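Local coordinates for protein diaminopimelate decarboxylase (Aquifex aeolicus, PDB 2P3E) that probably catalyses the pyridoxal-phosphate-dependent decarboxylation of meso-diaminopimelate to L-lysine, the last step of lysine biosynthesis by the diaminopimelate route, at residues Y238-G243 with I277-R282; Y62-N67 with A83-G88; P35-S40 with P389-V394; K148-I153 with E197-H202. All blocks are in the same frame, centred on the assembly; numbering follows the deposited sequence.

Contact 1 (Y238-G243 with I277-R282); sequences YLDIGG and ILEPGR
Asp-240 and Glu-279 bring their carboxylates together, OD2 of Asp-240 lying 2.6 Å from OE2 of Glu-279. The two side chains meet at about a right angle, and their carboxylate planes are 84° apart. The other oxygen of each acid is also engaged: OD1 of Asp-240 accepts the N-H of Gly-242 at 3.2 Å, an Asx turn, while OE1 of Glu-279 is bonded to His-202 NE2. With CG anti to the backbone N (chi1 -176°), Asp-240 swings its carboxylate forward to Glu-279. An alanine at Asp-240 would probably deprive Gly-242 N of its acceptor and leave Glu-279 freer to turn on its remaining tie to His-202.

Beside Asp-240, on the same face of the sheet, stands the branched apolar side chain of Ile-277. Its CG2 lies 3.7 Å from OD2 of Asp-240, and its CD1 reaches CB of Tyr-238 at 3.9 Å. Parallel strand bonding sets this register, since Ile-277 N donates to Leu-239 O and Ile-277 O accepts from Ile-241 N, flanking Asp-240. Beyond the ladder, Glu-279 N bonds to Gly-242 O at 3.0 Å. Gly-243 suits its place because a CB would clash with Glu-279 O.

Glu-279 to Arg-282 probably bind pyridoxal phosphate; in related decarboxylases this glutamate faces the pyridine nitrogen. The contact completes the beta-alpha-beta unit of strand 238-240, helix 258-269 and strand 275-278, with strand 196-202 beside the first strand and strand 59-63 beside the last.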
loop_
_atom_site.group_PDB
_atom_site.type_symbol
_atom_site.label_atom_id
_atom_site.label_comp_id
_atom_site.label_asym_id
_atom_site.label_seq_id
_atom_site.Cartn_x
_atom_site.Cartn_y
_atom_site.Cartn_z
ATOM N N TYR B 238 6.155 4.259 35.059
ATOM C CA TYR B 238 5.129 3.901 34.049
ATOM C C TYR B 238 5.144 2.427 33.647
ATOM O O TYR B 238 6.195 1.835 33.444
ATOM C CB TYR B 238 5.260 4.755 32.772
ATOM C CG TYR B 238 5.366 6.224 33.084
ATOM C CD1 TYR B 238 4.233 6.975 33.430
ATOM C CD2 TYR B 238 6.594 6.857 33.057
ATOM C CE1 TYR B 238 4.337 8.340 33.748
ATOM C CE2 TYR B 238 6.710 8.210 33.362
ATOM C CZ TYR B 238 5.583 8.932 33.721
ATOM O OH TYR B 238 5.736 10.270 34.032
ATOM N N LEU B 239 3.955 1.863 33.540
ATOM C CA LEU B 239 3.767 0.536 32.980
ATOM C C LEU B 239 2.839 0.694 31.796
ATOM O O LEU B 239 1.637 0.918 31.951
ATOM C CB LEU B 239 3.161 -0.423 33.999
ATOM C CG LEU B 239 4.009 -0.723 35.240
ATOM C CD1 LEU B 239 3.263 -1.710 36.139
ATOM C CD2 LEU B 239 5.407 -1.244 34.873
ATOM N N ASP B 240 3.432 0.614 30.614
ATOM C CA ASP B 240 2.714 0.760 29.362
ATOM C C ASP B 240 2.365 -0.654 28.866
ATOM O O ASP B 240 3.234 -1.387 28.398
ATOM C CB ASP B 240 3.607 1.529 28.362
ATOM C CG ASP B 240 2.911 1.828 27.047
ATOM O OD1 ASP B 240 1.925 1.144 26.700
ATOM O OD2 ASP B 240 3.385 2.749 26.348
ATOM N N ILE B 241 1.087 -1.019 28.963
ATOM C CA ILE B 241 0.681 -2.387 28.687
ATOM C C ILE B 241 0.134 -2.569 27.266
ATOM O O ILE B 241 -0.411 -3.614 26.932
ATOM C CB ILE B 241 -0.259 -2.945 29.780
ATOM C CG1 ILE B 241 -1.520 -2.085 29.919
ATOM C CG2 ILE B 241 0.473 -2.974 31.122
ATOM C CD1 ILE B 241 -2.630 -2.743 30.774
ATOM N N GLY B 242 0.295 -1.546 26.437
ATOM C CA GLY B 242 0.063 -1.689 25.002
ATOM C C GLY B 242 -1.377 -1.540 24.574
ATOM O O GLY B 242 -2.250 -1.105 25.356
ATOM N N GLY B 243 -1.628 -1.894 23.313
ATOM C CA GLY B 243 -2.981 -1.859 22.783
ATOM C C GLY B 243 -3.386 -3.270 22.415
ATOM O O GLY B 243 -3.023 -4.228 23.106
ATOM N N ILE B 277 -0.261 2.966 31.260
ATOM C CA ILE B 277 -0.453 3.555 29.936
ATOM C C ILE B 277 -1.054 2.471 29.042
ATOM O O ILE B 277 -0.593 1.332 29.058
ATOM C CB ILE B 277 0.871 4.075 29.333
ATOM C CG1 ILE B 277 1.537 5.098 30.275
ATOM C CG2 ILE B 277 0.622 4.715 27.924
ATOM C CD1 ILE B 277 2.897 5.640 29.781
ATOM N N LEU B 278 -2.111 2.828 28.311
ATOM C CA LEU B 278 -2.701 1.957 27.288
ATOM C C LEU B 278 -2.549 2.628 25.929
ATOM O O LEU B 278 -2.551 3.859 25.847
ATOM C CB LEU B 278 -4.192 1.704 27.549
ATOM C CG LEU B 278 -4.654 0.996 28.831
ATOM C CD1 LEU B 278 -6.144 0.708 28.724
ATOM C CD2 LEU B 278 -3.953 -0.284 28.952
ATOM N N GLU B 279 -2.451 1.822 24.871
ATOM C CA GLU B 279 -2.215 2.331 23.511
ATOM C C GLU B 279 -3.254 1.878 22.459
ATOM O O GLU B 279 -2.876 1.316 21.431
ATOM C CB GLU B 279 -0.815 1.924 23.049
ATOM C CG GLU B 279 0.291 2.327 24.027
ATOM C CD GLU B 279 1.647 1.772 23.644
ATOM O OE1 GLU B 279 1.724 0.625 23.138
ATOM O OE2 GLU B 279 2.642 2.480 23.875
ATOM N N PRO B 280 -4.556 2.162 22.678
ATOM C CA PRO B 280 -5.520 1.615 21.721
ATOM C C PRO B 280 -5.472 2.348 20.369
ATOM O O PRO B 280 -5.358 3.581 20.346
ATOM C CB PRO B 280 -6.868 1.873 22.402
ATOM C CG PRO B 280 -6.635 3.082 23.235
ATOM C CD PRO B 280 -5.221 2.964 23.728
ATOM N N GLY B 281 -5.563 1.594 19.272
ATOM C CA GLY B 281 -5.717 2.193 17.933
ATOM C C GLY B 281 -7.005 1.718 17.287
ATOM O O GLY B 281 -7.999 2.458 17.211
ATOM N N ARG B 282 -6.985 0.463 16.838
ATOM C CA ARG B 282 -8.122 -0.187 16.175
ATOM C C ARG B 282 -9.434 -0.111 16.986
ATOM O O ARG B 282 -10.506 0.095 16.403
ATOM C CB ARG B 282 -7.800 -1.663 15.928
ATOM C CG ARG B 282 -8.695 -2.361 14.898
ATOM C CD ARG B 282 -8.492 -3.887 14.939
ATOM N NE ARG B 282 -7.074 -4.274 14.843
ATOM C CZ ARG B 282 -6.428 -4.550 13.708
ATOM N NH1 ARG B 282 -7.044 -4.475 12.523
ATOM N NH2 ARG B 282 -5.147 -4.888 13.758
#

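Contact 2 (Y62-N67 with A83-G88); sequences YAVKAN and ADIVSG
Asp-84 lies alongside Ala-63, and its side chain can be followed outward from the strand. CB sits 3.8 Å from the carbonyl O of Tyr-62. With CG anti to the backbone N (chi1 159°), the carboxylate is carried over the small residue opposite, and its OD2 ends 3.6 Å from CB of Ala-63. Alanine is a fitting neighbour, since its methyl group lets the acid lie close. Glu-279 touches this acid too, at the cofactor end of the barrel.

The other face of the pair is apolar: CG2 of Val-64 meets CB of Ala-83 at 3.9 Å, and helix 88-96 packs over both. Between the faces run two parallel-strand bonds, Asp-84 N to Tyr-62 O and Val-64 N to Asp-84 O. From Val-64 the chain winds into a 3-10 turn, clasped by Tyr-62, whose OH donates to a lone pair of Asn-67 O at 2.8 Å.

Asp-84 O is gripped twice, because a water 2.9 Å from Lys-65 N also donates to it. It thus serves the N-H of Val-64 directly and that of Lys-65 through the water, where the strand gives way to the turn. The backbone of Lys-65, the probable attachment point of pyridoxal phosphate (not attached here), is thereby tied to the neighbouring strand, and its NZ lies 5.4 Å from OD2 of Asp-84, too far for a salt bridge though the opposite charges probably feel each other.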
loop_
_atom_site.group_PDB
_atom_site.type_symbol
_atom_site.label_atom_id
_atom_site.label_comp_id
_atom_site.label_asym_id
_atom_site.label_seq_id
_atom_site.Cartn_x
_atom_site.Cartn_y
_atom_site.Cartn_z
ATOM N N TYR B 62 -3.509 7.291 22.092
ATOM C CA TYR B 62 -4.038 6.835 20.797
ATOM C C TYR B 62 -2.905 6.330 19.886
ATOM O O TYR B 62 -1.907 7.015 19.704
ATOM C CB TYR B 62 -4.856 7.942 20.117
ATOM C CG TYR B 62 -5.160 7.622 18.682
ATOM C CD1 TYR B 62 -5.906 6.477 18.342
ATOM C CD2 TYR B 62 -4.667 8.432 17.655
ATOM C CE1 TYR B 62 -6.170 6.166 16.999
ATOM C CE2 TYR B 62 -4.912 8.116 16.320
ATOM C CZ TYR B 62 -5.667 6.987 16.011
ATOM O OH TYR B 62 -5.907 6.687 14.695
ATOM N N ALA B 63 -3.042 5.112 19.358
ATOM C CA ALA B 63 -2.042 4.555 18.435
ATOM C C ALA B 63 -2.248 5.164 17.050
ATOM O O ALA B 63 -3.105 4.730 16.266
ATOM C CB ALA B 63 -2.141 3.017 18.371
ATOM N N VAL B 64 -1.453 6.191 16.766
ATOM C CA VAL B 64 -1.574 6.985 15.553
ATOM C C VAL B 64 -1.442 6.158 14.257
ATOM O O VAL B 64 -2.015 6.514 13.228
ATOM C CB VAL B 64 -0.575 8.178 15.602
ATOM C CG1 VAL B 64 -0.652 9.014 14.324
ATOM C CG2 VAL B 64 -0.905 9.064 16.848
ATOM N N LYS B 65 -0.736 5.037 14.316
ATOM C CA LYS B 65 -0.619 4.143 13.159
ATOM C C LYS B 65 -1.970 3.717 12.546
ATOM O O LYS B 65 -2.047 3.444 11.341
ATOM C CB LYS B 65 0.196 2.883 13.527
ATOM C CG LYS B 65 -0.406 2.064 14.699
ATOM C CD LYS B 65 0.464 0.845 14.968
ATOM C CE LYS B 65 -0.089 0.112 16.170
ATOM N NZ LYS B 65 0.683 -1.140 16.379
ATOM N N ALA B 66 -3.024 3.642 13.365
ATOM C CA ALA B 66 -4.339 3.187 12.889
ATOM C C ALA B 66 -4.967 4.153 11.882
ATOM O O ALA B 66 -5.676 3.725 10.979
ATOM C CB ALA B 66 -5.290 2.969 14.055
ATOM N N ASN B 67 -4.720 5.448 12.065
ATOM C CA ASN B 67 -5.355 6.513 11.280
ATOM C C ASN B 67 -4.698 7.853 11.599
ATOM O O ASN B 67 -4.750 8.297 12.749
ATOM C CB ASN B 67 -6.858 6.614 11.602
ATOM C CG ASN B 67 -7.620 7.419 10.554
ATOM O OD1 ASN B 67 -7.218 8.535 10.194
ATOM N ND2 ASN B 67 -8.707 6.854 10.047
ATOM N N ALA B 83 -0.594 10.182 22.611
ATOM C CA ALA B 83 -0.277 9.593 21.315
ATOM C C ALA B 83 0.845 8.566 21.449
ATOM O O ALA B 83 1.907 8.838 22.027
ATOM C CB ALA B 83 0.065 10.672 20.267
ATOM N N ASP B 84 0.563 7.366 20.960
ATOM C CA ASP B 84 1.561 6.319 20.786
ATOM C C ASP B 84 2.030 6.431 19.339
ATOM O O ASP B 84 1.256 6.193 18.407
ATOM C CB ASP B 84 0.922 4.953 21.107
ATOM C CG ASP B 84 1.675 3.753 20.494
ATOM O OD1 ASP B 84 2.906 3.740 20.442
ATOM O OD2 ASP B 84 0.997 2.804 20.042
ATOM N N ILE B 85 3.286 6.828 19.166
ATOM C CA ILE B 85 3.837 7.095 17.847
ATOM C C ILE B 85 4.934 6.112 17.484
ATOM O O ILE B 85 5.558 5.529 18.378
ATOM C CB ILE B 85 4.373 8.565 17.739
ATOM C CG1 ILE B 85 5.580 8.786 18.686
ATOM C CG2 ILE B 85 3.213 9.559 18.009
ATOM C CD1 ILE B 85 6.415 10.060 18.421
ATOM N N VAL B 86 5.155 5.917 16.175
ATOM C CA VAL B 86 6.213 5.026 15.673
ATOM C C VAL B 86 7.106 5.690 14.605
ATOM O O VAL B 86 7.894 5.025 13.948
ATOM C CB VAL B 86 5.625 3.655 15.122
ATOM C CG1 VAL B 86 4.840 2.926 16.217
ATOM C CG2 VAL B 86 4.723 3.900 13.928
ATOM N N SER B 87 7.017 7.009 14.455
ATOM C CA SER B 87 7.817 7.703 13.438
ATOM C C SER B 87 7.825 9.197 13.734
ATOM O O SER B 87 7.013 9.691 14.525
ATOM C CB SER B 87 7.218 7.482 12.034
ATOM O OG SER B 87 6.024 8.241 11.884
ATOM N N GLY B 88 8.762 9.892 13.090
ATOM C CA GLY B 88 8.841 11.345 13.138
ATOM C C GLY B 88 7.612 11.991 12.537
ATOM O O GLY B 88 7.194 13.039 12.995
HETATM O O HOH W 1 1.514 4.672 16.125
#

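Contact 3 (P35-S40 with P389-V394); sequences PLYVYS and PRAAEV
Val-38 and Val-394 meet at the apolar heart of this pair, CG2 against CG2 at 3.6 Å. CG1 of Val-394 lies 4.1 Å from CD1 of Leu-36, whose side chain crosses that of the valine at about a right angle. The same CD1 touches CB of the small Ala-392 at 3.7 Å, a methyl that lets it lie close. Branched valines and leucine fill the layer between sheet and helix 25-32, which packs here with Leu-28 and Phe-32.

On the reverse face, CB of Tyr-37 rests 3.8 Å from CG of Glu-393, with CB of Ala-391 obliquely against the Tyr-37 ring, whose hydroxyl is bonded to Asp-315 O. The backbones run parallel, held by Tyr-37 N to Ala-392 O, Val-394 N to Tyr-37 O, and Tyr-39 N to Val-394 O.

At the polar edge Tyr-39 OH donates to OE2 of Glu-393 at 2.5 Å, on the anti side of the carboxylate and 20° out of its plane. With CG anti to the carbonyl carbon (chi1 -59°), the Tyr-39 ring is directed to Glu-393. Ring and carboxylate are turned 74° apart, and CB of Glu-393 lies at the ring edge. Asn-67 ND2 bonds to the same hydroxyl, while Asn-69 ND2 takes OE1 of Glu-393. A phenylalanine at Tyr-39 would probably leave OE2 of Glu-393 without its donor and Asn-67 ND2 without this acceptor.

Strand 36-40 sits between antiparallel strand 289-301 and parallel strand 392-397, in the mixed beta domain, built from both chain ends, that accompanies the barrel in this decarboxylase family.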
loop_
_atom_site.group_PDB
_atom_site.type_symbol
_atom_site.label_atom_id
_atom_site.label_comp_id
_atom_site.label_asym_id
_atom_site.label_seq_id
_atom_site.Cartn_x
_atom_site.Cartn_y
_atom_site.Cartn_z
ATOM N N PRO B 35 -14.626 6.734 -4.330
ATOM C CA PRO B 35 -14.685 6.194 -2.966
ATOM C C PRO B 35 -14.706 7.297 -1.906
ATOM O O PRO B 35 -14.130 8.367 -2.118
ATOM C CB PRO B 35 -13.380 5.383 -2.838
ATOM C CG PRO B 35 -12.955 5.114 -4.249
ATOM C CD PRO B 35 -13.405 6.307 -5.045
ATOM N N LEU B 36 -15.382 7.027 -0.790
ATOM C CA LEU B 36 -15.527 7.982 0.308
ATOM C C LEU B 36 -15.359 7.291 1.660
ATOM O O LEU B 36 -16.074 6.321 1.972
ATOM C CB LEU B 36 -16.918 8.653 0.255
ATOM C CG LEU B 36 -17.197 9.807 1.227
ATOM C CD1 LEU B 36 -16.270 10.980 0.910
ATOM C CD2 LEU B 36 -18.674 10.269 1.171
ATOM N N TYR B 37 -14.416 7.787 2.459
ATOM C CA TYR B 37 -14.310 7.370 3.855
ATOM C C TYR B 37 -15.163 8.277 4.725
ATOM O O TYR B 37 -15.002 9.505 4.718
ATOM C CB TYR B 37 -12.858 7.414 4.331
ATOM C CG TYR B 37 -12.080 6.134 4.075
ATOM C CD1 TYR B 37 -11.157 6.034 3.023
ATOM C CD2 TYR B 37 -12.270 5.019 4.891
ATOM C CE1 TYR B 37 -10.425 4.833 2.810
ATOM C CE2 TYR B 37 -11.573 3.832 4.675
ATOM C CZ TYR B 37 -10.656 3.746 3.638
ATOM O OH TYR B 37 -9.973 2.549 3.479
ATOM N N VAL B 38 -16.053 7.667 5.497
ATOM C CA VAL B 38 -16.973 8.416 6.358
ATOM C C VAL B 38 -16.753 7.990 7.804
ATOM O O VAL B 38 -16.766 6.796 8.088
ATOM C CB VAL B 38 -18.456 8.159 5.946
ATOM C CG1 VAL B 38 -19.420 8.980 6.839
ATOM C CG2 VAL B 38 -18.679 8.501 4.461
ATOM N N TYR B 39 -16.545 8.967 8.701
ATOM C CA TYR B 39 -16.287 8.695 10.095
ATOM C C TYR B 39 -17.384 9.265 11.004
ATOM O O TYR B 39 -17.926 10.347 10.735
ATOM C CB TYR B 39 -14.929 9.285 10.516
ATOM C CG TYR B 39 -13.749 8.756 9.726
ATOM C CD1 TYR B 39 -13.079 7.600 10.120
ATOM C CD2 TYR B 39 -13.320 9.402 8.567
ATOM C CE1 TYR B 39 -11.982 7.111 9.378
ATOM C CE2 TYR B 39 -12.215 8.933 7.835
ATOM C CZ TYR B 39 -11.570 7.797 8.236
ATOM O OH TYR B 39 -10.495 7.374 7.482
ATOM N N SER B 40 -17.668 8.544 12.087
ATOM C CA SER B 40 -18.588 8.998 13.139
ATOM C C SER B 40 -17.808 9.653 14.265
ATOM O O SER B 40 -17.040 9.000 14.978
ATOM C CB SER B 40 -19.420 7.822 13.676
ATOM O OG SER B 40 -20.013 8.134 14.944
ATOM N N PRO B 389 -6.059 8.622 -7.475
ATOM C CA PRO B 389 -6.099 9.532 -6.329
ATOM C C PRO B 389 -6.890 8.897 -5.187
ATOM O O PRO B 389 -7.860 8.151 -5.426
ATOM C CB PRO B 389 -6.851 10.757 -6.857
ATOM C CG PRO B 389 -6.724 10.689 -8.350
ATOM C CD PRO B 389 -6.694 9.200 -8.671
ATOM N N ARG B 390 -6.464 9.185 -3.966
ATOM C CA ARG B 390 -7.114 8.630 -2.787
ATOM C C ARG B 390 -8.425 9.345 -2.454
ATOM O O ARG B 390 -8.704 10.450 -2.943
ATOM C CB ARG B 390 -6.167 8.614 -1.582
ATOM C CG ARG B 390 -4.938 7.709 -1.802
ATOM C CD ARG B 390 -4.004 7.679 -0.603
ATOM N NE ARG B 390 -3.328 8.971 -0.396
ATOM C CZ ARG B 390 -2.170 9.117 0.243
ATOM N NH1 ARG B 390 -1.550 8.050 0.743
ATOM N NH2 ARG B 390 -1.629 10.327 0.387
ATOM N N ALA B 391 -9.225 8.675 -1.633
ATOM C CA ALA B 391 -10.598 9.064 -1.348
ATOM C C ALA B 391 -10.674 10.340 -0.526
ATOM O O ALA B 391 -9.752 10.647 0.244
ATOM C CB ALA B 391 -11.280 7.936 -0.580
ATOM N N ALA B 392 -11.804 11.049 -0.654
ATOM C CA ALA B 392 -12.157 12.104 0.311
ATOM C C ALA B 392 -12.483 11.428 1.657
ATOM O O ALA B 392 -12.867 10.254 1.693
ATOM C CB ALA B 392 -13.360 12.916 -0.177
ATOM N N GLU B 393 -12.304 12.181 2.742
ATOM C CA GLU B 393 -12.712 11.749 4.068
ATOM C C GLU B 393 -13.667 12.788 4.698
ATOM O O GLU B 393 -13.384 13.974 4.706
ATOM C CB GLU B 393 -11.496 11.580 4.971
ATOM C CG GLU B 393 -10.559 10.401 4.584
ATOM C CD GLU B 393 -9.389 10.245 5.575
ATOM O OE1 GLU B 393 -8.547 11.184 5.703
ATOM O OE2 GLU B 393 -9.291 9.184 6.227
ATOM N N VAL B 394 -14.781 12.325 5.245
ATOM C CA VAL B 394 -15.755 13.227 5.881
ATOM C C VAL B 394 -16.035 12.738 7.294
ATOM O O VAL B 394 -15.967 11.543 7.560
ATOM C CB VAL B 394 -17.083 13.331 5.072
ATOM C CG1 VAL B 394 -16.832 13.979 3.701
ATOM C CG2 VAL B 394 -17.700 11.971 4.866
#

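Contact 4 (K148-I153 with E197-H202); sequences KARIAI and EIVGIH
Arg-150 and Glu-197 lie side by side and point the same way, yet their charged ends do not pair: NH1 of Arg-150 is 4.5 Å from OE1 of Glu-197, and the guanidinium and carboxylate planes are 82° apart. What touches is the aliphatic part, CG of Arg-150 at 3.7 Å from OE1 of Glu-197. A bend at chi3 (-64°) leads the guanidinium off to Glu-123, Ile-124 O and Leu-125 O. Val-199 slants across the base of the arginine, its CG2 3.8 Å from CB of Arg-150.

On the other face Ile-151 and Ile-198 cross at a slant, CD1 of Ile-151 against CG1 of Ile-198 at 3.9 Å, beneath helix 183-191. Long branched chains suit this layer between strand and helix. Further on, the methyl of Ala-152 presses close to the backbone of Gly-200, where a CB on the glycine would be tight against it.

The strands are parallel, with Glu-197 N bonded to Ala-149 O and Ile-151 N to Glu-197 O. Then Ile-151 O accepts two donors, Val-199 N at 2.9 Å and a more bent one from Gly-200 N at 3.1 Å. An extra residue on one strand facing a single one is a beta bulge, and it shifts the register before His-202 N reaches Ile-153 O at 3.0 Å.

His-202, with CG anti to its backbone N (chi1 177°), turns its ring away from strand 149-156, and NE2 bonds to Glu-279 OE1. The chemistry therefore grades from a solvent-side charged end to a buried imidazole, probably serving as a second-shell partner of the cofactor site.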
loop_
_atom_site.group_PDB
_atom_site.type_symbol
_atom_site.label_atom_id
_atom_site.label_comp_id
_atom_site.label_asym_id
_atom_site.label_seq_id
_atom_site.Cartn_x
_atom_site.Cartn_y
_atom_site.Cartn_z
ATOM N N LYS B 148 18.044 14.641 28.734
ATOM C CA LYS B 148 17.853 13.245 29.104
ATOM C C LYS B 148 16.774 12.617 28.218
ATOM O O LYS B 148 15.796 13.283 27.862
ATOM C CB LYS B 148 17.417 13.131 30.567
ATOM C CG LYS B 148 18.401 13.692 31.585
ATOM C CD LYS B 148 19.718 12.954 31.589
ATOM C CE LYS B 148 20.607 13.422 32.750
ATOM N NZ LYS B 148 20.337 12.580 33.948
ATOM N N ALA B 149 16.972 11.353 27.853
ATOM C CA ALA B 149 15.924 10.559 27.191
ATOM C C ALA B 149 15.335 9.588 28.200
ATOM O O ALA B 149 16.058 8.794 28.786
ATOM C CB ALA B 149 16.479 9.812 25.985
ATOM N N ARG B 150 14.022 9.665 28.401
ATOM C CA ARG B 150 13.319 8.761 29.301
ATOM C C ARG B 150 12.969 7.475 28.557
ATOM O O ARG B 150 12.410 7.520 27.454
ATOM C CB ARG B 150 12.056 9.425 29.843
ATOM C CG ARG B 150 12.289 10.432 30.963
ATOM C CD ARG B 150 11.018 11.237 31.203
ATOM N NE ARG B 150 10.712 12.031 30.013
ATOM C CZ ARG B 150 11.201 13.247 29.777
ATOM N NH1 ARG B 150 12.012 13.823 30.660
ATOM N NH2 ARG B 150 10.883 13.887 28.655
ATOM N N ILE B 151 13.302 6.331 29.145
ATOM C CA ILE B 151 13.128 5.056 28.458
ATOM C C ILE B 151 12.331 3.981 29.219
ATOM O O ILE B 151 12.267 3.955 30.468
ATOM C CB ILE B 151 14.496 4.437 28.030
ATOM C CG1 ILE B 151 15.308 4.063 29.271
ATOM C CG2 ILE B 151 15.280 5.386 27.079
ATOM C CD1 ILE B 151 16.274 2.904 29.034
ATOM N N ALA B 152 11.739 3.096 28.419
ATOM C CA ALA B 152 11.234 1.808 28.861
ATOM C C ALA B 152 11.831 0.770 27.937
ATOM O O ALA B 152 12.139 1.066 26.781
ATOM C CB ALA B 152 9.722 1.776 28.756
ATOM N N ILE B 153 11.976 -0.459 28.420
ATOM C CA ILE B 153 12.336 -1.562 27.530
ATOM C C ILE B 153 11.045 -2.253 27.082
ATOM O O ILE B 153 10.163 -2.533 27.912
ATOM C CB ILE B 153 13.303 -2.597 28.210
ATOM C CG1 ILE B 153 14.622 -1.931 28.654
ATOM C CG2 ILE B 153 13.591 -3.796 27.273
ATOM C CD1 ILE B 153 15.373 -1.243 27.557
ATOM N N GLU B 197 17.223 8.136 31.279
ATOM C CA GLU B 197 16.527 7.999 32.536
ATOM C C GLU B 197 15.517 6.856 32.390
ATOM O O GLU B 197 14.536 6.962 31.623
ATOM C CB GLU B 197 15.819 9.308 32.853
ATOM C CG GLU B 197 15.133 9.329 34.199
ATOM C CD GLU B 197 14.347 10.605 34.413
ATOM O OE1 GLU B 197 14.565 11.579 33.642
ATOM O OE2 GLU B 197 13.512 10.628 35.350
ATOM N N ILE B 198 15.761 5.769 33.120
ATOM C CA ILE B 198 14.865 4.605 33.112
ATOM C C ILE B 198 13.595 4.893 33.894
ATOM O O ILE B 198 13.650 5.084 35.113
ATOM C CB ILE B 198 15.563 3.372 33.721
ATOM C CG1 ILE B 198 16.791 3.012 32.885
ATOM C CG2 ILE B 198 14.571 2.196 33.852
ATOM C CD1 ILE B 198 17.753 2.043 33.583
ATOM N N VAL B 199 12.459 4.931 33.204
ATOM C CA VAL B 199 11.175 5.296 33.835
ATOM C C VAL B 199 10.034 4.288 33.624
ATOM O O VAL B 199 8.977 4.406 34.251
ATOM C CB VAL B 199 10.642 6.696 33.384
ATOM C CG1 VAL B 199 11.639 7.831 33.740
ATOM C CG2 VAL B 199 10.309 6.713 31.894
ATOM N N GLY B 200 10.230 3.323 32.737
ATOM C CA GLY B 200 9.118 2.457 32.387
ATOM C C GLY B 200 9.417 1.034 32.003
ATOM O O GLY B 200 10.572 0.628 31.884
ATOM N N ILE B 201 8.334 0.283 31.814
ATOM C CA ILE B 201 8.356 -1.045 31.203
ATOM C C ILE B 201 7.248 -1.024 30.166
ATOM O O ILE B 201 6.188 -0.442 30.412
ATOM C CB ILE B 201 8.040 -2.187 32.223
ATOM C CG1 ILE B 201 9.040 -2.185 33.384
ATOM C CG2 ILE B 201 7.939 -3.561 31.500
ATOM C CD1 ILE B 201 8.616 -3.043 34.568
ATOM N N HIS B 202 7.493 -1.645 29.017
ATOM C CA HIS B 202 6.487 -1.681 27.952
ATOM C C HIS B 202 6.240 -3.113 27.488
ATOM O O HIS B 202 7.187 -3.903 27.347
ATOM C CB HIS B 202 6.931 -0.816 26.760
ATOM C CG HIS B 202 5.990 -0.854 25.587
ATOM N ND1 HIS B 202 6.292 -1.207 24.305
ATOM C CD2 HIS B 202 4.665 -0.509 25.578
ATOM C CE1 HIS B 202 5.171 -1.086 23.553
ATOM N NE2 HIS B 202 4.186 -0.661 24.327
#

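In the fold
From the N terminus, the first segment met is 35-40, but contact 3 closes only at 389-394, so its loop encloses the other three contacts. Within it they follow in series: contact 2 closes first, then contact 4, then contact 1, and no two loops cross. Those three belong to one parallel barrel sheet. Contact 4 passes to contact 1 through neighbouring strands 196-202 and 238-240, and contact 1 passes to contact 2 where strand 275-278 lies beside strand 59-63, returning the barrel to its first strand. Contact 3 ties the chain ends into the mixed beta domain and meets contact 2 where Tyr-39 bonds to Asn-67, joining the two domains.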